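Local coordinates for protein catalase A (Saccharomyces cerevisiae, PDB 1A4E) that breaks down hydrogen peroxide to water and oxygen with a heme cofactor, probably protecting the cell from peroxide made by peroxisomal oxidases, at residues B[220-225]-B[259-264]; B[250-255]-B[302-307]; B[117-122]-B[321-326]. All coordinates share one frame; numbering follows the deposited sequence.

Contact 1 of 3, residues B[220-225]-B[259-264]; sequences KTDQGI and SWTVYI
K220 and T261 form an antiparallel hydrogen-bonded pair where strands 212-221 and 259-267 of the catalase beta-barrel meet; T221 and W260, the adjoining non-hydrogen-bonded pair, bring their CA atoms to 4.3 Å. Beyond T221 the beta bridges end; one backbone bond, D222 N to S259 O, continues and side-chain bonds are added to it. The D222 carboxylate spans two residues: OD1 accepts from T261 OG1 at 2.7 Å through its syn lone pair, whereas OD2 is met by S259 OG at 2.8 Å on the anti side. K298 forms a salt bridge to OD2. S259 OG stands between its backbone N and carbonyl carbon (chi1 55°), which turns it to this oxygen. Q223 bends at chi2 (67°), returning its amide to the S259 backbone, where OE1 takes a nearly straight bond from S259 N (2.9 Å, 173° at the hydrogen). On the side of the sheet that carries T221 and W260, indole CD1 lies 3.4 Å from T221 CA, while NE1 donates to the carbonyl of M195. On the other side, K220 crosses Y263 at about a right angle, with CG 3.7 Å from ring atom CD1. S259 O accepts twice, from D222 N and Q223 NE2, which reach it from opposite faces of its carbonyl plane.

Contact 2 of 3, residues B[250-255]-B[302-307]; sequences EAIQNG and NENPLN
I252 and N304 carry most of this contact, in which the last turn of helix 243-253 rests against the end of strand 294-303. The nonpolar part belongs to I252. Its CG2 stands anti to the backbone N, as chi1 of -67° on the CG1 branch requires, and lies against strand backbone: it is 3.5 Å from N302 C and equally close to E303 N. The methyl therefore packs over a peptide unit, and it also lies 3.7 Å from N304 ND2. The other branch runs out extended (chi2 171°) until CD1 comes to 3.8 Å from N304 OD1. The same side chain also touches A62 of strand 59-68 and P258, so a single isoleucine joins the helix to two strands and a loop.

The amide of N304 supplies the polar part. Its CB does not point at the helix, but its end swings nearer, CG lying anti to the carbonyl carbon (chi1 -79°), and the side chain crosses that of I252 obliquely. ND2 donates a hydrogen bond to the carbonyl of F249, just ahead of the segment 250-255.

The backbone gives the receiving surface its shape. N302 and E303 together face F63 of strand 59-68, a classic beta bulge at the strand end, and the side chains of both residues set off from the backbone away from the helix. Farther along, P305 O accepts from Q154 of a third subunit, so the chain leaving the bulge leads into the tetramer interface.

No hydrogen bond joins the two segments, and only 204 Å² is buried between them. The chemistry implies that van der Waals packing of I252 carries the join, while the N304-F249 bond fixes the amide against the helix and satisfies one of its N-H groups.

Contact 3 of 3, residues B[117-122]-B[321-326]; sequences FYTEEG and TTVPYQ
E121, an acidic residue buried in the tetramer, lays its carboxylate against the ring of P324, with CD 3.5 Å from P324 CG. OE1 and OE2 are almost equally near that ring carbon, at 3.6 and 3.7 Å, so the tip of the pyrrolidine meets the carboxylate as a whole. The side chain reaches it extended beyond CG (chi2 172°). The polar needs of the acid are met elsewhere: OE1 accepts from the backbone N of A79 and OE2 from NE2 of Q399. These two neutral donors would be expected to steady the carboxylate; with each oxygen held by a different donor, its rotation is probably restricted.

The other point of contact is V323. Its CG1, anti to the carbonyl carbon (chi1 -66°), lies over one face of the 119-122 hairpin turn, 3.4 Å from T119 OG1 and 3.5 Å from G122 O. That oxygen pair is already bonded: T119 OG1 donates to G122 O at 2.6 Å, in the carbonyl plane, and accepts from E121 N in an ST turn. The methyl thus packs against a hydroxyl and a carbonyl that have their own partners. G122 closes the turn with a positive phi (96°).

Two turns therefore face each other without a hydrogen bond between them, type I at T119-G122 and type II at V323-Q326. The first joins the antiparallel strands 112-119 and 122-129; the second lies in the loop between helix 308-313 and strand 326-328. N14 of a second subunit donates to E121 O and packs on V323, while strand 87-95 flanks T119 through T88.

All three contacts reach the same antiparallel sheet, at different parts of it. Contacts 1 and 2 have centres 19 Å apart and are linked through sequence: helix 243-253 is followed, after a short loop, by strand 259-267, which pairs with strand 294-303; along the chain the segments of the two contacts alternate. Contact 3 stands apart, its centre 22 Å from contact 1 and 26 Å from contact 2, and its segments bracket both others in the sequence. None lies at the annotated catalytic residues; the W260 side chain in contact 1 is about 13 Å from a bound heme. Contacts 2 and 3 both meet the second subunit, whereas no other chain touches contact 1.

Contact 1 of 3, residues B[220-225]-B[259-264]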
loop_
_atom_site.group_PDB
_atom_site.type_symbol
_atom_site.label_atom_id
_atom_site.label_comp_id
_atom_site.label_asym_id
_atom_site.label_seq_id
_atom_site.Cartn_x
_atom_site.Cartn_y
_atom_site.Cartn_z
ATOM N N LYS B 220 -36.188 -14.127 7.013
ATOM C CA LYS B 220 -36.495 -15.320 7.786
ATOM C C LYS B 220 -36.133 -16.628 7.108
ATOM O O LYS B 220 -36.576 -16.889 5.993
ATOM C CB LYS B 220 -37.985 -15.340 8.112
ATOM C CG LYS B 220 -38.539 -14.123 8.838
ATOM C CD LYS B 220 -37.938 -14.005 10.216
ATOM C CE LYS B 220 -38.960 -13.490 11.209
ATOM N NZ LYS B 220 -40.121 -14.366 11.260
ATOM N N THR B 221 -35.366 -17.497 7.768
ATOM C CA THR B 221 -34.995 -18.772 7.175
ATOM C C THR B 221 -36.143 -19.752 6.968
ATOM O O THR B 221 -36.934 -20.047 7.867
ATOM C CB THR B 221 -33.880 -19.418 8.038
ATOM O OG1 THR B 221 -33.665 -20.692 7.453
ATOM C CG2 THR B 221 -34.204 -19.559 9.515
ATOM N N ASP B 222 -36.229 -20.250 5.735
ATOM C CA ASP B 222 -37.217 -21.257 5.392
ATOM C C ASP B 222 -36.817 -22.641 5.872
ATOM O O ASP B 222 -37.631 -23.559 5.847
ATOM C CB ASP B 222 -37.430 -21.293 3.886
ATOM C CG ASP B 222 -37.919 -19.981 3.285
ATOM O OD1 ASP B 222 -38.463 -19.131 3.988
ATOM O OD2 ASP B 222 -37.738 -19.805 2.087
ATOM N N GLN B 223 -35.567 -22.799 6.320
ATOM C CA GLN B 223 -35.083 -24.049 6.878
ATOM C C GLN B 223 -35.403 -24.139 8.364
ATOM O O GLN B 223 -35.349 -25.218 8.951
ATOM C CB GLN B 223 -33.569 -24.171 6.700
ATOM C CG GLN B 223 -33.061 -24.323 5.266
ATOM C CD GLN B 223 -33.270 -23.110 4.373
ATOM O OE1 GLN B 223 -33.973 -23.154 3.368
ATOM N NE2 GLN B 223 -32.673 -21.980 4.732
ATOM N N GLY B 224 -35.745 -23.015 9.001
ATOM C CA GLY B 224 -36.064 -22.984 10.418
ATOM C C GLY B 224 -34.840 -22.716 11.283
ATOM O O GLY B 224 -33.713 -23.048 10.909
ATOM N N ILE B 225 -35.078 -22.089 12.446
ATOM C CA ILE B 225 -34.027 -21.819 13.408
ATOM C C ILE B 225 -33.588 -23.119 14.069
ATOM O O ILE B 225 -34.383 -23.906 14.585
ATOM C CB ILE B 225 -34.544 -20.807 14.465
ATOM C CG1 ILE B 225 -34.779 -19.451 13.815
ATOM C CG2 ILE B 225 -33.534 -20.670 15.608
ATOM C CD1 ILE B 225 -33.509 -18.757 13.289
ATOM N N SER B 259 -33.120 -21.181 1.377
ATOM C CA SER B 259 -33.873 -19.988 1.048
ATOM C C SER B 259 -34.371 -19.282 2.298
ATOM O O SER B 259 -34.443 -19.832 3.395
ATOM C CB SER B 259 -35.046 -20.346 0.133
ATOM O OG SER B 259 -35.863 -21.356 0.699
ATOM N N TRP B 260 -34.642 -18.000 2.111
ATOM C CA TRP B 260 -35.111 -17.124 3.163
ATOM C C TRP B 260 -36.274 -16.329 2.592
ATOM O O TRP B 260 -36.302 -16.031 1.396
ATOM C CB TRP B 260 -34.007 -16.154 3.588
ATOM C CG TRP B 260 -32.832 -16.746 4.365
ATOM C CD1 TRP B 260 -32.782 -16.630 5.729
ATOM C CD2 TRP B 260 -31.753 -17.437 3.858
ATOM N NE1 TRP B 260 -31.693 -17.253 6.104
ATOM C CE2 TRP B 260 -31.051 -17.744 5.035
ATOM C CE3 TRP B 260 -31.258 -17.855 2.620
ATOM C CZ2 TRP B 260 -29.862 -18.468 5.001
ATOM C CZ3 TRP B 260 -30.064 -18.575 2.583
ATOM C CH2 TRP B 260 -29.376 -18.881 3.761
ATOM N N THR B 261 -37.287 -16.017 3.405
ATOM C CA THR B 261 -38.382 -15.164 2.972
ATOM C C THR B 261 -38.114 -13.784 3.565
ATOM O O THR B 261 -37.803 -13.646 4.744
ATOM C CB THR B 261 -39.719 -15.720 3.481
ATOM O OG1 THR B 261 -39.841 -17.032 2.962
ATOM C CG2 THR B 261 -40.910 -14.920 3.011
ATOM N N VAL B 262 -38.204 -12.750 2.729
ATOM C CA VAL B 262 -37.968 -11.376 3.129
ATOM C C VAL B 262 -39.284 -10.682 3.467
ATOM O O VAL B 262 -40.247 -10.713 2.705
ATOM C CB VAL B 262 -37.238 -10.641 1.973
ATOM C CG1 VAL B 262 -36.905 -9.215 2.379
ATOM C CG2 VAL B 262 -35.953 -11.369 1.632
ATOM N N TYR B 263 -39.327 -10.031 4.626
ATOM C CA TYR B 263 -40.484 -9.287 5.102
ATOM C C TYR B 263 -40.029 -7.911 5.545
ATOM O O TYR B 263 -38.842 -7.700 5.779
ATOM C CB TYR B 263 -41.147 -9.894 6.335
ATOM C CG TYR B 263 -41.652 -11.315 6.205
ATOM C CD1 TYR B 263 -40.804 -12.386 6.517
ATOM C CD2 TYR B 263 -42.963 -11.549 5.791
ATOM C CE1 TYR B 263 -41.271 -13.696 6.404
ATOM C CE2 TYR B 263 -43.435 -12.858 5.675
ATOM C CZ TYR B 263 -42.580 -13.920 5.977
ATOM O OH TYR B 263 -43.037 -15.210 5.839
ATOM N N ILE B 264 -40.962 -6.959 5.653
ATOM C CA ILE B 264 -40.660 -5.651 6.204
ATOM C C ILE B 264 -41.741 -5.223 7.195
ATOM O O ILE B 264 -42.874 -5.704 7.173
ATOM C CB ILE B 264 -40.556 -4.534 5.115
ATOM C CG1 ILE B 264 -41.839 -4.430 4.297
ATOM C CG2 ILE B 264 -39.334 -4.819 4.245
ATOM C CD1 ILE B 264 -41.862 -3.213 3.355
#

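Contact 2 of 3, residues B[250-255]-B[302-307]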
loop_
_atom_site.group_PDB
_atom_site.type_symbol
_atom_site.label_atom_id
_atom_site.label_comp_id
_atom_site.label_asym_id
_atom_site.label_seq_id
_atom_site.Cartn_x
_atom_site.Cartn_y
_atom_site.Cartn_z
ATOM N N GLU B 250 -21.588 -27.856 0.717
ATOM C CA GLU B 250 -22.212 -29.123 0.382
ATOM C C GLU B 250 -23.710 -29.040 0.156
ATOM O O GLU B 250 -24.210 -29.747 -0.715
ATOM C CB GLU B 250 -21.937 -30.139 1.471
ATOM C CG GLU B 250 -20.498 -30.622 1.386
ATOM C CD GLU B 250 -20.045 -31.549 2.506
ATOM O OE1 GLU B 250 -20.815 -31.819 3.431
ATOM O OE2 GLU B 250 -18.897 -31.990 2.461
ATOM N N ALA B 251 -24.447 -28.181 0.879
ATOM C CA ALA B 251 -25.878 -28.040 0.661
ATOM C C ALA B 251 -26.170 -27.588 -0.766
ATOM O O ALA B 251 -26.977 -28.204 -1.461
ATOM C CB ALA B 251 -26.451 -27.016 1.627
ATOM N N ILE B 252 -25.439 -26.568 -1.237
ATOM C CA ILE B 252 -25.590 -26.059 -2.596
ATOM C C ILE B 252 -25.068 -27.060 -3.630
ATOM O O ILE B 252 -25.666 -27.243 -4.689
ATOM C CB ILE B 252 -24.853 -24.690 -2.673
ATOM C CG1 ILE B 252 -25.591 -23.684 -1.795
ATOM C CG2 ILE B 252 -24.813 -24.165 -4.107
ATOM C CD1 ILE B 252 -24.879 -22.341 -1.594
ATOM N N GLN B 253 -23.971 -27.745 -3.312
ATOM C CA GLN B 253 -23.404 -28.762 -4.186
ATOM C C GLN B 253 -24.362 -29.930 -4.404
ATOM O O GLN B 253 -24.488 -30.435 -5.516
ATOM C CB GLN B 253 -22.108 -29.258 -3.567
ATOM C CG GLN B 253 -21.344 -30.281 -4.384
ATOM C CD GLN B 253 -20.093 -30.735 -3.660
ATOM O OE1 GLN B 253 -20.140 -31.374 -2.606
ATOM N NE2 GLN B 253 -18.942 -30.382 -4.227
ATOM N N ASN B 254 -25.089 -30.329 -3.355
ATOM C CA ASN B 254 -26.034 -31.428 -3.436
ATOM C C ASN B 254 -27.431 -31.005 -3.854
ATOM O O ASN B 254 -28.353 -31.823 -3.854
ATOM C CB ASN B 254 -26.077 -32.138 -2.085
ATOM C CG ASN B 254 -24.772 -32.879 -1.813
ATOM O OD1 ASN B 254 -24.267 -33.610 -2.667
ATOM N ND2 ASN B 254 -24.172 -32.707 -0.636
ATOM N N GLY B 255 -27.600 -29.731 -4.232
ATOM C CA GLY B 255 -28.864 -29.221 -4.728
ATOM C C GLY B 255 -29.866 -28.805 -3.665
ATOM O O GLY B 255 -30.957 -28.351 -4.005
ATOM N N ASN B 302 -28.054 -20.635 -4.590
ATOM C CA ASN B 302 -27.977 -21.844 -5.389
ATOM C C ASN B 302 -26.686 -22.064 -6.167
ATOM O O ASN B 302 -26.632 -22.942 -7.034
ATOM C CB ASN B 302 -29.164 -21.840 -6.353
ATOM C CG ASN B 302 -29.161 -20.717 -7.385
ATOM O OD1 ASN B 302 -28.345 -19.792 -7.384
ATOM N ND2 ASN B 302 -30.113 -20.797 -8.308
ATOM N N GLU B 303 -25.639 -21.287 -5.872
ATOM C CA GLU B 303 -24.388 -21.380 -6.604
ATOM C C GLU B 303 -23.182 -21.099 -5.725
ATOM O O GLU B 303 -23.081 -20.070 -5.063
ATOM C CB GLU B 303 -24.410 -20.392 -7.757
ATOM C CG GLU B 303 -23.290 -20.583 -8.763
ATOM C CD GLU B 303 -23.141 -19.432 -9.752
ATOM O OE1 GLU B 303 -24.132 -18.984 -10.324
ATOM O OE2 GLU B 303 -22.014 -18.974 -9.942
ATOM N N ASN B 304 -22.260 -22.057 -5.694
ATOM C CA ASN B 304 -21.007 -21.887 -4.986
ATOM C C ASN B 304 -20.012 -21.033 -5.771
ATOM O O ASN B 304 -20.005 -21.072 -7.005
ATOM C CB ASN B 304 -20.412 -23.250 -4.716
ATOM C CG ASN B 304 -21.054 -23.941 -3.530
ATOM O OD1 ASN B 304 -21.340 -23.334 -2.497
ATOM N ND2 ASN B 304 -21.271 -25.248 -3.646
ATOM N N PRO B 305 -19.159 -20.224 -5.127
ATOM C CA PRO B 305 -18.043 -19.524 -5.765
ATOM C C PRO B 305 -17.066 -20.498 -6.409
ATOM O O PRO B 305 -16.928 -21.633 -5.946
ATOM C CB PRO B 305 -17.409 -18.713 -4.645
ATOM C CG PRO B 305 -18.561 -18.498 -3.690
ATOM C CD PRO B 305 -19.230 -19.867 -3.712
ATOM N N LEU B 306 -16.435 -20.084 -7.514
ATOM C CA LEU B 306 -15.378 -20.881 -8.128
ATOM C C LEU B 306 -14.064 -20.683 -7.387
ATOM O O LEU B 306 -13.267 -21.606 -7.230
ATOM C CB LEU B 306 -15.190 -20.485 -9.576
ATOM C CG LEU B 306 -16.333 -20.817 -10.519
ATOM C CD1 LEU B 306 -16.050 -20.209 -11.872
ATOM C CD2 LEU B 306 -16.496 -22.325 -10.627
ATOM N N ASN B 307 -13.842 -19.474 -6.872
ATOM C CA ASN B 307 -12.613 -19.170 -6.170
ATOM C C ASN B 307 -12.966 -18.295 -4.984
ATOM O O ASN B 307 -13.465 -17.178 -5.120
ATOM C CB ASN B 307 -11.651 -18.453 -7.131
ATOM C CG ASN B 307 -10.254 -18.306 -6.570
ATOM O OD1 ASN B 307 -9.386 -19.170 -6.678
ATOM N ND2 ASN B 307 -10.041 -17.167 -5.931
#

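Contact 3 of 3, residues B[117-122]-B[321-326]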
loop_
_atom_site.group_PDB
_atom_site.type_symbol
_atom_site.label_atom_id
_atom_site.label_comp_id
_atom_site.label_asym_id
_atom_site.label_seq_id
_atom_site.Cartn_x
_atom_site.Cartn_y
_atom_site.Cartn_z
ATOM N N PHE B 117 -26.887 -7.041 -4.246
ATOM C CA PHE B 117 -27.859 -7.249 -5.297
ATOM C C PHE B 117 -27.383 -6.453 -6.492
ATOM O O PHE B 117 -27.079 -5.266 -6.385
ATOM C CB PHE B 117 -29.236 -6.736 -4.885
ATOM C CG PHE B 117 -29.820 -7.384 -3.642
ATOM C CD1 PHE B 117 -30.483 -8.613 -3.742
ATOM C CD2 PHE B 117 -29.707 -6.740 -2.405
ATOM C CE1 PHE B 117 -31.035 -9.194 -2.602
ATOM C CE2 PHE B 117 -30.263 -7.329 -1.274
ATOM C CZ PHE B 117 -30.926 -8.553 -1.370
ATOM N N TYR B 118 -27.322 -7.112 -7.642
ATOM C CA TYR B 118 -26.867 -6.484 -8.865
ATOM C C TYR B 118 -28.088 -5.981 -9.600
ATOM O O TYR B 118 -28.593 -6.647 -10.510
ATOM C CB TYR B 118 -26.119 -7.507 -9.718
ATOM C CG TYR B 118 -24.899 -8.083 -9.023
ATOM C CD1 TYR B 118 -23.708 -7.355 -8.957
ATOM C CD2 TYR B 118 -24.976 -9.353 -8.449
ATOM C CE1 TYR B 118 -22.593 -7.899 -8.316
ATOM C CE2 TYR B 118 -23.867 -9.900 -7.805
ATOM C CZ TYR B 118 -22.685 -9.167 -7.747
ATOM O OH TYR B 118 -21.589 -9.705 -7.117
ATOM N N THR B 119 -28.591 -4.810 -9.199
ATOM C CA THR B 119 -29.803 -4.285 -9.820
ATOM C C THR B 119 -29.511 -3.373 -11.021
ATOM O O THR B 119 -28.374 -2.948 -11.249
ATOM C CB THR B 119 -30.669 -3.517 -8.764
ATOM O OG1 THR B 119 -30.256 -2.162 -8.787
ATOM C CG2 THR B 119 -30.524 -4.055 -7.342
ATOM N N GLU B 120 -30.558 -3.033 -11.784
ATOM C CA GLU B 120 -30.454 -2.154 -12.948
ATOM C C GLU B 120 -30.176 -0.708 -12.570
ATOM O O GLU B 120 -29.959 0.120 -13.452
ATOM C CB GLU B 120 -31.732 -2.157 -13.744
ATOM C CG GLU B 120 -32.253 -3.540 -14.043
ATOM C CD GLU B 120 -33.764 -3.553 -14.177
ATOM O OE1 GLU B 120 -34.448 -3.091 -13.259
ATOM O OE2 GLU B 120 -34.250 -4.033 -15.199
ATOM N N GLU B 121 -30.233 -0.378 -11.271
ATOM C CA GLU B 121 -29.933 0.952 -10.766
ATOM C C GLU B 121 -28.682 0.907 -9.896
ATOM O O GLU B 121 -28.504 1.687 -8.957
ATOM C CB GLU B 121 -31.106 1.453 -9.950
ATOM C CG GLU B 121 -32.403 1.589 -10.732
ATOM C CD GLU B 121 -33.621 1.913 -9.873
ATOM O OE1 GLU B 121 -33.791 1.338 -8.795
ATOM O OE2 GLU B 121 -34.407 2.755 -10.293
ATOM N N GLY B 122 -27.791 -0.031 -10.206
ATOM C CA GLY B 122 -26.560 -0.206 -9.468
ATOM C C GLY B 122 -26.672 -1.275 -8.407
ATOM O O GLY B 122 -27.701 -1.920 -8.227
ATOM N N THR B 321 -23.799 1.678 -0.410
ATOM C CA THR B 321 -24.111 1.133 -1.722
ATOM C C THR B 321 -25.606 0.845 -1.672
ATOM O O THR B 321 -26.071 -0.180 -1.175
ATOM C CB THR B 321 -23.312 -0.165 -1.969
ATOM O OG1 THR B 321 -21.948 0.195 -1.868
ATOM C CG2 THR B 321 -23.565 -0.799 -3.321
ATOM N N THR B 322 -26.363 1.805 -2.188
ATOM C CA THR B 322 -27.805 1.724 -2.155
ATOM C C THR B 322 -28.391 2.219 -3.456
ATOM O O THR B 322 -27.804 3.058 -4.124
ATOM C CB THR B 322 -28.323 2.558 -0.961
ATOM O OG1 THR B 322 -29.727 2.346 -0.943
ATOM C CG2 THR B 322 -27.997 4.042 -1.044
ATOM N N VAL B 323 -29.552 1.688 -3.825
ATOM C CA VAL B 323 -30.224 2.121 -5.041
ATOM C C VAL B 323 -31.202 3.256 -4.743
ATOM O O VAL B 323 -31.533 3.492 -3.574
ATOM C CB VAL B 323 -30.970 0.924 -5.690
ATOM C CG1 VAL B 323 -29.920 -0.076 -6.163
ATOM C CG2 VAL B 323 -31.965 0.292 -4.723
ATOM N N PRO B 324 -31.687 4.010 -5.745
ATOM C CA PRO B 324 -32.773 4.966 -5.587
ATOM C C PRO B 324 -33.983 4.406 -4.854
ATOM O O PRO B 324 -34.317 3.228 -4.997
ATOM C CB PRO B 324 -33.081 5.411 -7.002
ATOM C CG PRO B 324 -32.269 4.532 -7.914
ATOM C CD PRO B 324 -31.077 4.172 -7.057
ATOM N N TYR B 325 -34.597 5.299 -4.060
ATOM C CA TYR B 325 -35.768 5.070 -3.209
ATOM C C TYR B 325 -35.479 4.311 -1.920
ATOM O O TYR B 325 -36.400 4.041 -1.147
ATOM C CB TYR B 325 -36.892 4.329 -3.980
ATOM C CG TYR B 325 -37.349 5.093 -5.221
ATOM C CD1 TYR B 325 -38.168 6.222 -5.110
ATOM C CD2 TYR B 325 -36.903 4.684 -6.480
ATOM C CE1 TYR B 325 -38.534 6.935 -6.254
ATOM C CE2 TYR B 325 -37.266 5.388 -7.623
ATOM C CZ TYR B 325 -38.079 6.508 -7.501
ATOM O OH TYR B 325 -38.404 7.209 -8.637
ATOM N N GLN B 326 -34.209 3.953 -1.665
ATOM C CA GLN B 326 -33.798 3.335 -0.413
ATOM C C GLN B 326 -32.671 4.172 0.162
ATOM O O GLN B 326 -31.611 4.348 -0.435
ATOM C CB GLN B 326 -33.298 1.925 -0.621
ATOM C CG GLN B 326 -34.402 0.981 -1.022
ATOM C CD GLN B 326 -33.927 -0.441 -1.232
ATOM O OE1 GLN B 326 -33.287 -1.044 -0.382
ATOM N NE2 GLN B 326 -34.248 -1.033 -2.374
#